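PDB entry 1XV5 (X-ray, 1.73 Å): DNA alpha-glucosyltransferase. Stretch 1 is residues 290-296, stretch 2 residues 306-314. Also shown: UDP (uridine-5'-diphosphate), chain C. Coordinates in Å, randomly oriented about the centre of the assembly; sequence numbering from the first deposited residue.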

# COMPACT_ATOMS: atom_id res chain seq x y z
N PHE A 290 -10.76 -3.45 17.17
CA PHE A 290 -10.23 -4.31 16.13
C PHE A 290 -10.17 -3.65 14.77
O PHE A 290 -11.13 -3.00 14.34
CB PHE A 290 -11.06 -5.60 16.08
CG PHE A 290 -11.14 -6.30 17.40
CD1 PHE A 290 -12.07 -5.91 18.36
CD2 PHE A 290 -10.20 -7.27 17.73
CE1 PHE A 290 -12.06 -6.48 19.63
CE2 PHE A 290 -10.18 -7.84 19.00
CZ PHE A 290 -11.12 -7.44 19.96
N GLY A 291 -9.03 -3.82 14.11
CA GLY A 291 -8.82 -3.27 12.78
C GLY A 291 -8.85 -4.40 11.78
O GLY A 291 -8.32 -5.49 12.04
N TYR A 292 -9.45 -4.15 10.62
CA TYR A 292 -9.57 -5.17 9.59
C TYR A 292 -8.91 -4.80 8.28
O TYR A 292 -9.06 -3.69 7.78
CB TYR A 292 -11.05 -5.45 9.32
CG TYR A 292 -11.80 -6.01 10.50
CD1 TYR A 292 -12.28 -7.32 10.48
CD2 TYR A 292 -12.03 -5.24 11.64
CE1 TYR A 292 -12.97 -7.85 11.57
CE2 TYR A 292 -12.72 -5.76 12.74
CZ TYR A 292 -13.19 -7.07 12.69
OH TYR A 292 -13.87 -7.59 13.78
N GLN A 293 -8.16 -5.75 7.73
CA GLN A 293 -7.49 -5.57 6.45
C GLN A 293 -7.70 -6.94 5.84
O GLN A 293 -7.00 -7.90 6.17
CB GLN A 293 -6.01 -5.28 6.66
CG GLN A 293 -5.40 -4.45 5.54
CD GLN A 293 -5.16 -5.25 4.28
OE1 GLN A 293 -5.73 -6.32 4.09
NE2 GLN A 293 -4.32 -4.72 3.40
N LEU A 294 -8.69 -7.04 4.96
CA LEU A 294 -9.04 -8.32 4.36
C LEU A 294 -8.63 -8.54 2.92
O LEU A 294 -9.32 -9.22 2.16
CB LEU A 294 -10.55 -8.53 4.52
CG LEU A 294 -11.06 -8.36 5.96
CD1 LEU A 294 -12.58 -8.49 5.99
CD2 LEU A 294 -10.40 -9.39 6.88
N SER A 295 -7.49 -7.97 2.52
CA SER A 295 -7.01 -8.17 1.16
C SER A 295 -6.81 -9.66 0.92
O SER A 295 -6.28 -10.38 1.77
CB SER A 295 -5.71 -7.40 0.93
OG SER A 295 -5.99 -6.01 0.84
N LYS A 296 -7.23 -10.11 -0.26
CA LYS A 296 -7.16 -11.52 -0.62
C LYS A 296 -6.62 -11.75 -2.02
O LYS A 296 -7.23 -12.45 -2.84
CB LYS A 296 -8.56 -12.11 -0.51
CG LYS A 296 -9.61 -11.29 -1.26
CD LYS A 296 -10.99 -11.40 -0.62
CE LYS A 296 -11.52 -12.81 -0.68
NZ LYS A 296 -12.83 -12.93 0.01
N1 UDP C . -4.89 5.72 2.54
C2 UDP C . -5.22 6.97 3.02
N3 UDP C . -6.49 7.39 2.74
C4 UDP C . -7.46 6.69 2.03
C5 UDP C . -7.04 5.40 1.57
C6 UDP C . -5.81 4.97 1.83
O2 UDP C . -4.44 7.65 3.67
O4 UDP C . -8.56 7.20 1.86
C1' UDP C . -3.54 5.23 2.79
C2' UDP C . -3.47 3.93 3.58
O2' UDP C . -3.61 4.16 4.97
C3' UDP C . -2.08 3.44 3.17
C4' UDP C . -2.06 3.78 1.68
O4' UDP C . -2.94 4.93 1.55
O3' UDP C . -1.09 4.20 3.86
C5' UDP C . -2.54 2.67 0.77
O5' UDP C . -1.51 1.71 0.60
PA UDP C . -1.77 0.14 0.66
O1A UDP C . -0.46 -0.50 0.44
O2A UDP C . -2.53 -0.18 1.90
O3A UDP C . -2.76 -0.19 -0.60
PB UDP C . -2.90 0.48 -2.09
O1B UDP C . -3.26 -0.62 -3.02
O2B UDP C . -3.79 1.65 -1.98
O3B UDP C . -1.43 0.98 -2.43
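Stretch 2, residues 306-314: LEYTHLELG

Stretch 2 opens in an extended conformation at Leu-306 and Glu-307 and turns into a helix at Tyr-308 that runs through Gly-314 and beyond. The helix lies nearly antiparallel to the strand of stretch 1: the N-to-C directions differ by 167° and the axes approach to 8.3 Å. The register therefore descends on one side as it climbs on the other, with CA of Ser-295 8.7 Å from CA of Glu-307, CA of Gln-293 6.0 Å from CA of His-310, and CA of Gly-291 6.0 Å from CA of Leu-313. Leu-306 makes no contact with stretch 1. Glu-307 (-99/167) is the N-cap residue; its CB points toward stretch 1 (chi1 m, chi2 t), where OE1 accepts two hydrogen bonds, from OG of Ser-295 at 2.6 Å and from NE2 of Gln-293 at 2.9 Å. Its backbone N donates to ND1 of His-310 (2.8 Å). Tyr-308 turns its CB away from the strand, while its backbone N donates to O1A of UDP at 3.0 Å. Thr-309 serves both neighbours: its N donates to UDP O2A (3.0 Å), and its OG1, with chi1 p, accepts from NE2 of Gln-293 at 2.8 Å. The two amide protons of Gln-293 are thus shared between Glu-307 and Thr-309. The CA-to-CB bond of His-310 points sideways to stretch 1 (chi1 m), but the end of its ring comes nearer. Gln-293 packs over one face of this ring, with CG 4.0 Å from the ring centroid in a CH-pi contact; OE1 of Gln-293 comes within 3.0 Å of His-310 NE2, at an angle too poor for a hydrogen bond, and instead accepts from the backbone N of Ser-295 (2.9 Å). Water 1 is hydrogen-bonded to NE2 of His-310 (2.9 Å), O of Gln-293 (2.8 Å) and O of Ser-295 (3.0 Å). Leu-311 is out of reach of stretch 1, as is Glu-312, whose carboxylate accepts from the UDP ribose: O3' to OE1 at 2.7 Å and O2' to OE2 at 2.6 Å. The CB of Leu-313 points toward the strand (chi1 m, chi2 t), and its CD1 lies 3.4 Å from C of Gly-291, 3.7 Å from N of Tyr-292 and 3.9 Å from CB of Gln-293. Such close packing relies on the bare CA of Gly-291, since an ideal CB there would lie 2.8 Å from CD2 of Leu-313. Gly-314 continues the helix beyond the contact, which buries 322 Å² in all.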

# COMPACT_ATOMS: atom_id res chain seq x y z
N LEU A 306 3.32 -7.24 2.69
CA LEU A 306 2.04 -6.97 3.32
C LEU A 306 1.82 -5.57 2.75
O LEU A 306 2.73 -5.00 2.15
CB LEU A 306 2.15 -6.88 4.85
CG LEU A 306 2.02 -8.21 5.61
CD1 LEU A 306 2.25 -7.96 7.10
CD2 LEU A 306 0.63 -8.81 5.37
N GLU A 307 0.62 -5.04 2.92
CA GLU A 307 0.31 -3.71 2.41
C GLU A 307 0.40 -2.69 3.54
O GLU A 307 0.48 -3.07 4.71
CB GLU A 307 -1.10 -3.70 1.82
CG GLU A 307 -1.24 -4.64 0.64
CD GLU A 307 -2.64 -4.68 0.09
OE1 GLU A 307 -3.49 -5.40 0.66
OE2 GLU A 307 -2.89 -3.97 -0.91
N TYR A 308 0.41 -1.41 3.19
CA TYR A 308 0.51 -0.39 4.22
C TYR A 308 -0.63 -0.45 5.23
O TYR A 308 -0.40 -0.27 6.42
CB TYR A 308 0.61 1.00 3.58
CG TYR A 308 2.00 1.27 3.07
CD1 TYR A 308 2.27 1.36 1.71
CD2 TYR A 308 3.08 1.35 3.96
CE1 TYR A 308 3.58 1.52 1.24
CE2 TYR A 308 4.38 1.51 3.51
CZ TYR A 308 4.63 1.59 2.15
OH TYR A 308 5.93 1.72 1.71
N THR A 309 -1.85 -0.71 4.77
CA THR A 309 -2.95 -0.79 5.72
C THR A 309 -2.73 -1.93 6.70
O THR A 309 -3.19 -1.86 7.83
CB THR A 309 -4.32 -0.94 5.01
OG1 THR A 309 -4.25 -1.97 4.02
CG2 THR A 309 -4.73 0.38 4.36
N HIS A 310 -2.04 -2.99 6.27
CA HIS A 310 -1.74 -4.11 7.17
C HIS A 310 -0.84 -3.58 8.29
O HIS A 310 -1.10 -3.74 9.48
CB HIS A 310 -0.95 -5.21 6.46
CG HIS A 310 -1.77 -6.12 5.59
ND1 HIS A 310 -1.49 -6.32 4.26
CD2 HIS A 310 -2.79 -6.95 5.89
CE1 HIS A 310 -2.30 -7.24 3.77
NE2 HIS A 310 -3.10 -7.64 4.75
N LEU A 311 0.26 -2.95 7.87
CA LEU A 311 1.24 -2.42 8.81
C LEU A 311 0.68 -1.37 9.75
O LEU A 311 1.03 -1.31 10.92
CB LEU A 311 2.44 -1.86 8.04
CG LEU A 311 3.08 -2.80 7.01
CD1 LEU A 311 4.32 -2.13 6.44
CD2 LEU A 311 3.44 -4.14 7.66
N GLU A 312 -0.20 -0.52 9.23
CA GLU A 312 -0.79 0.53 10.03
C GLU A 312 -1.61 -0.01 11.20
O GLU A 312 -1.61 0.57 12.27
CB GLU A 312 -1.62 1.45 9.13
CG GLU A 312 -0.73 2.32 8.23
CD GLU A 312 -1.45 2.98 7.07
OE1 GLU A 312 -0.87 3.93 6.50
OE2 GLU A 312 -2.57 2.56 6.72
N LEU A 313 -2.28 -1.14 11.00
CA LEU A 313 -3.08 -1.71 12.08
C LEU A 313 -2.20 -2.11 13.27
O LEU A 313 -2.48 -1.77 14.42
CB LEU A 313 -3.87 -2.93 11.60
CG LEU A 313 -4.88 -2.65 10.48
CD1 LEU A 313 -5.79 -3.86 10.30
CD2 LEU A 313 -5.71 -1.41 10.82
N GLY A 314 -1.13 -2.84 12.98
CA GLY A 314 -0.25 -3.26 14.06
C GLY A 314 0.51 -2.11 14.67
O GLY A 314 0.72 -2.06 15.89
O HOH W 1 -5.39 -9.47 4.47